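Long-range contacts in dally-like, isoform A (Drosophila melanogaster, PDB 6XTZ), which is a glypican, probably displayed at the cell surface, whose all-helical core binds and shields the palmitoleate lipid of Wnt, enabling signalling at a distance: residues 131-135 and 197-201; 20-26 and 53-57; 272-277 and 449-454. The protein carries 5 engineered substitutions. All blocks are in the same frame, centred on the assembly; numbering follows the deposited sequence.

Followed from the N terminus, the three contacts close one after another, with no nesting or crossing. Contact 2 comes first: the turn after helix 14-19 folds back on the start of helix 51-110, closing a short, mostly irregular loop near one end of the elongated core. Contact 1 then joins the end of helix 118-134 to helix 185-216, about 57 Å from contact 2 between centres, closing a mostly helical excursion. Contact 3, nearest the middle of the chain, pairs helix 263-283 with helix 441-455 across a long span of chain that includes the unmodelled residues 324-437. Contacts 1 and 3 lie about 18 Å apart, centre to centre, without touching.

Contact 1: residues 131-135 and 197-201; sequences YFANG and FVATR
Two backbone carbonyls at the end of helix 118-134 receive the same nitrogen, Arg201 NH1: Phe132 O lies 3.1 Å from Arg201 NH1 in a bent hydrogen bond (135° at the hydrogen), and Ala133 O accepts a second, weak one. Within the all-helical glypican core, an arginine knob from helix 185-216 thus engages carbonyls at the C-terminal end of helix 118-134. The last carbonyls of a helix lack the next turn's N-H groups, and an arginine reaching across suits them through both its charge and its length. Its NH1 stands above the carbonyl plane of Phe132 and off the lone pairs.

Arg201 gets there by stretching out: its CG is anti to the backbone N (chi1 164°) and the chain stays extended to NE, long enough to carry the guanidinium to the helix end; the side chain sits as a knob among Tyr131, Phe132, Ala133 and Asn134. On the way its CD passes over one face of the Tyr131 ring, a CH-pi contact 4.1 Å from CD to the centroid of that ring. The guanidinium then lies with one face against the Asn134-Gly135 peptide, and Gly135 CA comes 3.4 Å from Arg201 NE. Glycine fits here because a side chain would run into NE, and because the chain leaves the helix with positive phi.

Aromatic and apolar groups fill the rest. Phe132 CE1 touches Thr200 CG2 at 3.8 Å, while beyond the pair Phe91 of helix 51-110 meets the Phe132 ring. Phe197, a turn before Arg201, also packs on Leu95 and lies close to the bound O-palmitoleoyl serine, placing this junction beside the lipid pocket. At the edge of the Tyr131 ring, in its plane, CE2 meets Phe197 O at 3.3 Å.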
# COMPACT_ATOMS: atom_id res chain seq x y z
N TYR A 131 -11.29 -5.12 17.86
CA TYR A 131 -10.44 -5.76 16.86
C TYR A 131 -10.14 -4.81 15.71
O TYR A 131 -8.98 -4.69 15.28
CB TYR A 131 -11.08 -7.03 16.31
CG TYR A 131 -10.30 -7.55 15.13
CD1 TYR A 131 -9.08 -8.19 15.31
CD2 TYR A 131 -10.75 -7.34 13.83
CE1 TYR A 131 -8.35 -8.64 14.23
CE2 TYR A 131 -10.01 -7.79 12.74
CZ TYR A 131 -8.81 -8.44 12.95
OH TYR A 131 -8.08 -8.88 11.88
N PHE A 132 -11.16 -4.13 15.18
CA PHE A 132 -10.92 -3.22 14.07
C PHE A 132 -10.03 -2.06 14.49
O PHE A 132 -9.32 -1.49 13.66
CB PHE A 132 -12.24 -2.69 13.51
CG PHE A 132 -12.07 -1.83 12.29
CD1 PHE A 132 -11.78 -2.41 11.06
CD2 PHE A 132 -12.18 -0.45 12.37
CE1 PHE A 132 -11.61 -1.62 9.93
CE2 PHE A 132 -12.02 0.34 11.24
CZ PHE A 132 -11.73 -0.25 10.03
N ALA A 133 -10.04 -1.71 15.78
CA ALA A 133 -9.24 -0.59 16.26
C ALA A 133 -7.77 -0.98 16.38
O ALA A 133 -6.89 -0.33 15.79
CB ALA A 133 -9.78 -0.09 17.60
N ASN A 134 -7.47 -2.03 17.15
CA ASN A 134 -6.09 -2.41 17.43
C ASN A 134 -5.72 -3.82 17.01
O ASN A 134 -4.53 -4.16 17.02
CB ASN A 134 -5.77 -2.23 18.92
CG ASN A 134 -6.67 -3.05 19.83
OD1 ASN A 134 -7.14 -4.13 19.46
ND2 ASN A 134 -6.92 -2.54 21.03
N GLY A 135 -6.69 -4.67 16.66
CA GLY A 135 -6.39 -6.00 16.18
C GLY A 135 -5.98 -7.01 17.23
O GLY A 135 -5.55 -8.11 16.87
N PHE A 197 -14.01 -9.15 9.03
CA PHE A 197 -13.34 -8.16 9.87
C PHE A 197 -11.83 -8.17 9.66
O PHE A 197 -11.18 -7.12 9.71
CB PHE A 197 -13.68 -8.40 11.34
CG PHE A 197 -14.92 -7.69 11.80
CD1 PHE A 197 -16.17 -8.23 11.58
CD2 PHE A 197 -14.82 -6.46 12.44
CE1 PHE A 197 -17.31 -7.56 11.99
CE2 PHE A 197 -15.96 -5.80 12.86
CZ PHE A 197 -17.20 -6.35 12.63
N VAL A 198 -11.25 -9.35 9.42
CA VAL A 198 -9.82 -9.42 9.15
C VAL A 198 -9.50 -8.74 7.82
O VAL A 198 -8.56 -7.95 7.72
CB VAL A 198 -9.33 -10.88 9.17
CG1 VAL A 198 -7.87 -10.96 8.73
CG2 VAL A 198 -9.49 -11.47 10.56
N ALA A 199 -10.30 -9.03 6.79
CA ALA A 199 -10.06 -8.42 5.48
C ALA A 199 -10.30 -6.91 5.53
O ALA A 199 -9.57 -6.15 4.89
CB ALA A 199 -10.95 -9.07 4.43
N THR A 200 -11.30 -6.47 6.29
CA THR A 200 -11.61 -5.04 6.36
C THR A 200 -10.50 -4.28 7.08
O THR A 200 -10.04 -3.23 6.60
CB THR A 200 -12.95 -4.82 7.05
OG1 THR A 200 -13.97 -5.57 6.38
CG2 THR A 200 -13.32 -3.35 7.04
N ARG A 201 -10.05 -4.79 8.23
CA ARG A 201 -9.00 -4.11 8.97
C ARG A 201 -7.68 -4.13 8.20
O ARG A 201 -7.01 -3.10 8.09
CB ARG A 201 -8.82 -4.77 10.34
CG ARG A 201 -7.51 -4.39 11.02
CD ARG A 201 -7.43 -4.90 12.44
NE ARG A 201 -6.09 -4.73 12.99
CZ ARG A 201 -5.62 -3.60 13.49
NH1 ARG A 201 -6.38 -2.51 13.52
NH2 ARG A 201 -4.38 -3.54 13.97

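Contact 2: residues 20-26 and 53-57; sequences RGIDAIE and METRM
Ile22 lays its side chain against helix 51-110, with CD1 3.8 Å from the Met53 CE methyl and CG1 3.6 Å from Arg56 CD. Its CG1 is anti to the carbonyl carbon (chi1 -55°), which, with chi2 extended, points CD1 toward Met53 and Met57 while CG2 meets Met53 CG. The Ile22 and Met53 side chains cross at about a right angle. A branched residue between flexible methionines suits such a seam, since the thioether chains can bend at chi3 to follow its outline.

What brings Ile22 into place is the way helix 14-19 ends, in the N-terminal part of the glypican core. Gly21, with positive phi, is the C-prime residue of a Schellman motif: Ile22 N bonds back to Phe17 O, and Gly21 N to Gln18 O. The reversal carries Ile22 back over its own helix, where it also touches Phe17, as Met53 does. Glycine suits position 21 because a CB would press on the preceding carbonyl oxygen.

Polar groups border this apolar patch. Arg20 NH1 makes a weak N-H...S hydrogen bond to Met57 SD, 3.3 Å away, and the sulfur lies near the plane of the guanidinium. The same NH1 is also hydrogen-bonded to His235 O, so the sulfur shares the group with a stronger acceptor type. Farther along, Glu26 OE1 and Arg56 NH1 form a salt bridge of 3.2 Å whose hydrogen bond is weak and bent (123° at the hydrogen); the carboxylate and guanidinium planes are 59° apart. Outside this layer Met53 packs on Pro28, and Met57 touches Cys239, whose disulfide partner Cys49 lies just ahead of helix 51-110.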
# COMPACT_ATOMS: atom_id res chain seq x y z
N ARG A 20 20.17 28.47 -17.85
CA ARG A 20 20.46 27.64 -16.68
C ARG A 20 20.95 28.45 -15.49
O ARG A 20 21.40 27.86 -14.50
CB ARG A 20 21.48 26.56 -17.05
CG ARG A 20 20.97 25.55 -18.07
CD ARG A 20 22.09 24.64 -18.57
NE ARG A 20 21.60 23.65 -19.53
CZ ARG A 20 22.38 22.79 -20.17
NH1 ARG A 20 23.69 22.80 -19.97
NH2 ARG A 20 21.85 21.93 -21.03
N GLY A 21 20.88 29.77 -15.56
CA GLY A 21 21.28 30.62 -14.46
C GLY A 21 22.72 31.08 -14.48
O GLY A 21 23.17 31.70 -13.51
N ILE A 22 23.47 30.79 -15.54
CA ILE A 22 24.87 31.17 -15.65
C ILE A 22 24.95 32.57 -16.24
O ILE A 22 24.39 32.84 -17.31
CB ILE A 22 25.66 30.16 -16.50
CG1 ILE A 22 25.48 28.75 -15.94
CG2 ILE A 22 27.13 30.54 -16.55
CD1 ILE A 22 26.15 27.68 -16.77
N ASP A 23 25.65 33.47 -15.55
CA ASP A 23 25.80 34.83 -16.03
C ASP A 23 26.72 34.87 -17.25
O ASP A 23 27.62 34.04 -17.40
CB ASP A 23 26.36 35.73 -14.93
CG ASP A 23 25.46 35.78 -13.71
OD1 ASP A 23 24.22 35.68 -13.87
OD2 ASP A 23 25.99 35.91 -12.58
N ALA A 24 26.47 35.85 -18.12
CA ALA A 24 27.25 35.98 -19.35
C ALA A 24 28.72 36.26 -19.07
O ALA A 24 29.56 36.00 -19.94
CB ALA A 24 26.67 37.08 -20.23
N ILE A 25 29.05 36.78 -17.89
CA ILE A 25 30.45 37.04 -17.55
C ILE A 25 31.21 35.73 -17.41
O ILE A 25 32.37 35.62 -17.82
CB ILE A 25 30.54 37.89 -16.27
CG1 ILE A 25 29.89 39.26 -16.48
CG2 ILE A 25 31.99 38.06 -15.84
CD1 ILE A 25 28.43 39.33 -16.06
N GLU A 26 30.57 34.70 -16.85
CA GLU A 26 31.23 33.42 -16.64
C GLU A 26 31.35 32.60 -17.92
O GLU A 26 32.21 31.72 -17.99
CB GLU A 26 30.47 32.60 -15.59
CG GLU A 26 30.08 33.38 -14.34
CD GLU A 26 29.36 32.52 -13.32
OE1 GLU A 26 29.60 31.29 -13.31
OE2 GLU A 26 28.55 33.06 -12.54
N MET A 53 30.89 26.54 -14.05
CA MET A 53 29.65 26.29 -14.78
C MET A 53 29.17 24.86 -14.58
O MET A 53 27.97 24.61 -14.41
CB MET A 53 29.84 26.59 -16.27
CG MET A 53 30.11 28.04 -16.59
SD MET A 53 30.57 28.25 -18.31
CE MET A 53 29.15 27.54 -19.14
N GLU A 54 30.10 23.91 -14.59
CA GLU A 54 29.74 22.51 -14.38
C GLU A 54 29.19 22.28 -12.98
O GLU A 54 28.23 21.52 -12.80
CB GLU A 54 30.96 21.62 -14.64
CG GLU A 54 30.66 20.14 -14.62
CD GLU A 54 31.91 19.29 -14.70
OE1 GLU A 54 32.93 19.68 -14.10
OE2 GLU A 54 31.87 18.24 -15.37
N THR A 55 29.79 22.92 -11.98
CA THR A 55 29.33 22.73 -10.60
C THR A 55 27.92 23.29 -10.41
O THR A 55 27.08 22.66 -9.76
CB THR A 55 30.30 23.39 -9.62
OG1 THR A 55 31.61 22.82 -9.80
CG2 THR A 55 29.85 23.17 -8.19
N ARG A 56 27.64 24.47 -10.98
CA ARG A 56 26.31 25.05 -10.87
C ARG A 56 25.26 24.13 -11.50
O ARG A 56 24.24 23.81 -10.88
CB ARG A 56 26.28 26.43 -11.52
CG ARG A 56 24.87 26.96 -11.77
CD ARG A 56 24.87 28.34 -12.40
NE ARG A 56 24.99 29.40 -11.41
CZ ARG A 56 26.12 30.04 -11.12
NH1 ARG A 56 27.24 29.73 -11.75
NH2 ARG A 56 26.13 31.00 -10.20
N MET A 57 25.50 23.70 -12.74
CA MET A 57 24.57 22.81 -13.41
C MET A 57 24.50 21.44 -12.73
O MET A 57 23.48 20.76 -12.84
CB MET A 57 24.96 22.65 -14.88
CG MET A 57 24.98 23.96 -15.65
SD MET A 57 25.45 23.75 -17.38
CE MET A 57 27.13 23.14 -17.21

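Contact 3: residues 272-277 and 449-454; sequences FAMAMD and IRQRVK
Val453 is the main bump of this contact: its CG1 methyl, anti to the backbone N (chi1 174°), enters a shallow hollow on helix 263-283 formed by Phe272, Ala273 and Met276. The floor is Ala273, whose CA lies 3.8 Å from Val453 CG1; so small a residue lets the valine come close. Met276 CB and Phe272 CE2 form the walls. Met276 in turn bends at chi2 and chi3, bringing its CE methyl to 4.0 Å from Ile449 CG2, one turn before the valine. Tyr203 of helix 185-216 backs both Met276 and Ile449, while Leu533 of helix 513-538 touches Phe272 and Met276.

Along the more open flank, Asp277 faces Arg450. Arg450 NE donates a nearly straight bond (165°) to Asp277 OD1 at 2.7 Å, with OD1 at the edge of the guanidinium and approached from above the carboxylate plane. A water donates to both Asp277 OD1 and Arg450 O, and Lys454 NZ adds a long salt bridge to the same oxygen. Replacing Arg450 with a leucine would probably cost Asp277 its strongest charged partner, leaving the long lysine contact and the water to steady its carboxylate.

The Asp277-Arg450-Lys454 network thus flanks a small apolar seam, and the segment axes, 9.5 Å apart at 159°, show the antiparallel helix packing of the elongated glypican helical bundle.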
# COMPACT_ATOMS: atom_id res chain seq x y z
N PHE A 272 2.19 -5.49 -3.48
CA PHE A 272 1.23 -4.84 -2.60
C PHE A 272 -0.03 -4.43 -3.36
O PHE A 272 -1.15 -4.62 -2.86
CB PHE A 272 1.87 -3.62 -1.93
CG PHE A 272 0.88 -2.64 -1.37
CD1 PHE A 272 0.28 -2.87 -0.14
CD2 PHE A 272 0.54 -1.49 -2.06
CE1 PHE A 272 -0.63 -1.98 0.38
CE2 PHE A 272 -0.37 -0.59 -1.55
CZ PHE A 272 -0.96 -0.84 -0.32
N ALA A 273 0.13 -3.87 -4.56
CA ALA A 273 -1.03 -3.43 -5.33
C ALA A 273 -1.87 -4.61 -5.79
O ALA A 273 -3.10 -4.52 -5.85
CB ALA A 273 -0.59 -2.59 -6.52
N MET A 274 -1.23 -5.73 -6.13
CA MET A 274 -1.98 -6.90 -6.56
C MET A 274 -2.70 -7.56 -5.39
O MET A 274 -3.82 -8.06 -5.54
CB MET A 274 -1.04 -7.90 -7.25
CG MET A 274 -0.49 -7.42 -8.58
SD MET A 274 0.52 -8.64 -9.44
CE MET A 274 1.88 -8.82 -8.28
N ALA A 275 -2.08 -7.56 -4.21
CA ALA A 275 -2.74 -8.12 -3.04
C ALA A 275 -3.87 -7.22 -2.56
O ALA A 275 -4.90 -7.70 -2.08
CB ALA A 275 -1.73 -8.35 -1.92
N MET A 276 -3.70 -5.90 -2.69
CA MET A 276 -4.78 -4.97 -2.34
C MET A 276 -5.99 -5.16 -3.25
O MET A 276 -7.13 -5.08 -2.79
CB MET A 276 -4.28 -3.53 -2.41
CG MET A 276 -3.43 -3.11 -1.23
SD MET A 276 -4.39 -2.85 0.28
CE MET A 276 -5.31 -1.39 -0.17
N ASP A 277 -5.75 -5.40 -4.54
CA ASP A 277 -6.86 -5.60 -5.46
C ASP A 277 -7.59 -6.90 -5.17
O ASP A 277 -8.81 -6.99 -5.40
CB ASP A 277 -6.35 -5.58 -6.90
CG ASP A 277 -7.48 -5.49 -7.91
OD1 ASP A 277 -8.08 -4.40 -8.04
OD2 ASP A 277 -7.76 -6.50 -8.59
N ILE A 449 -10.35 3.46 -3.14
CA ILE A 449 -9.01 3.01 -2.80
C ILE A 449 -8.50 2.02 -3.84
O ILE A 449 -7.35 2.10 -4.29
CB ILE A 449 -8.99 2.40 -1.39
CG1 ILE A 449 -9.20 3.49 -0.34
CG2 ILE A 449 -7.70 1.63 -1.15
CD1 ILE A 449 -9.46 2.96 1.05
N ARG A 450 -9.35 1.08 -4.25
CA ARG A 450 -8.94 0.06 -5.22
C ARG A 450 -8.49 0.69 -6.53
O ARG A 450 -7.50 0.25 -7.13
CB ARG A 450 -10.09 -0.92 -5.46
CG ARG A 450 -9.76 -2.02 -6.45
CD ARG A 450 -11.00 -2.85 -6.77
NE ARG A 450 -10.69 -4.00 -7.62
CZ ARG A 450 -11.58 -4.91 -8.00
NH1 ARG A 450 -12.85 -4.80 -7.62
NH2 ARG A 450 -11.21 -5.92 -8.77
N GLN A 451 -9.20 1.72 -6.99
CA GLN A 451 -8.83 2.36 -8.25
C GLN A 451 -7.54 3.17 -8.10
O GLN A 451 -6.70 3.17 -9.01
CB GLN A 451 -9.97 3.26 -8.74
CG GLN A 451 -9.71 3.90 -10.09
CD GLN A 451 -9.49 2.88 -11.18
OE1 GLN A 451 -10.24 1.91 -11.30
NE2 GLN A 451 -8.45 3.08 -11.99
N ARG A 452 -7.36 3.84 -6.97
CA ARG A 452 -6.16 4.65 -6.79
C ARG A 452 -4.93 3.78 -6.56
O ARG A 452 -3.84 4.09 -7.05
CB ARG A 452 -6.36 5.64 -5.64
CG ARG A 452 -7.46 6.66 -5.90
CD ARG A 452 -7.64 7.61 -4.74
NE ARG A 452 -8.83 8.45 -4.91
CZ ARG A 452 -8.83 9.63 -5.51
NH1 ARG A 452 -7.71 10.13 -6.00
NH2 ARG A 452 -9.96 10.32 -5.62
N VAL A 453 -5.08 2.68 -5.82
CA VAL A 453 -3.98 1.73 -5.69
C VAL A 453 -3.65 1.12 -7.04
O VAL A 453 -2.49 0.86 -7.36
CB VAL A 453 -4.31 0.65 -4.63
CG1 VAL A 453 -3.24 -0.42 -4.60
CG2 VAL A 453 -4.45 1.29 -3.26
N LYS A 454 -4.68 0.90 -7.87
CA LYS A 454 -4.45 0.45 -9.24
C LYS A 454 -3.66 1.49 -10.03
O LYS A 454 -2.83 1.13 -10.87
CB LYS A 454 -5.79 0.16 -9.92
CG LYS A 454 -5.72 -0.80 -11.08
CD LYS A 454 -7.08 -0.92 -11.77
CE LYS A 454 -7.20 -2.21 -12.55
NZ LYS A 454 -7.22 -3.40 -11.64
O HOH W 1 -6.38 -2.27 -6.85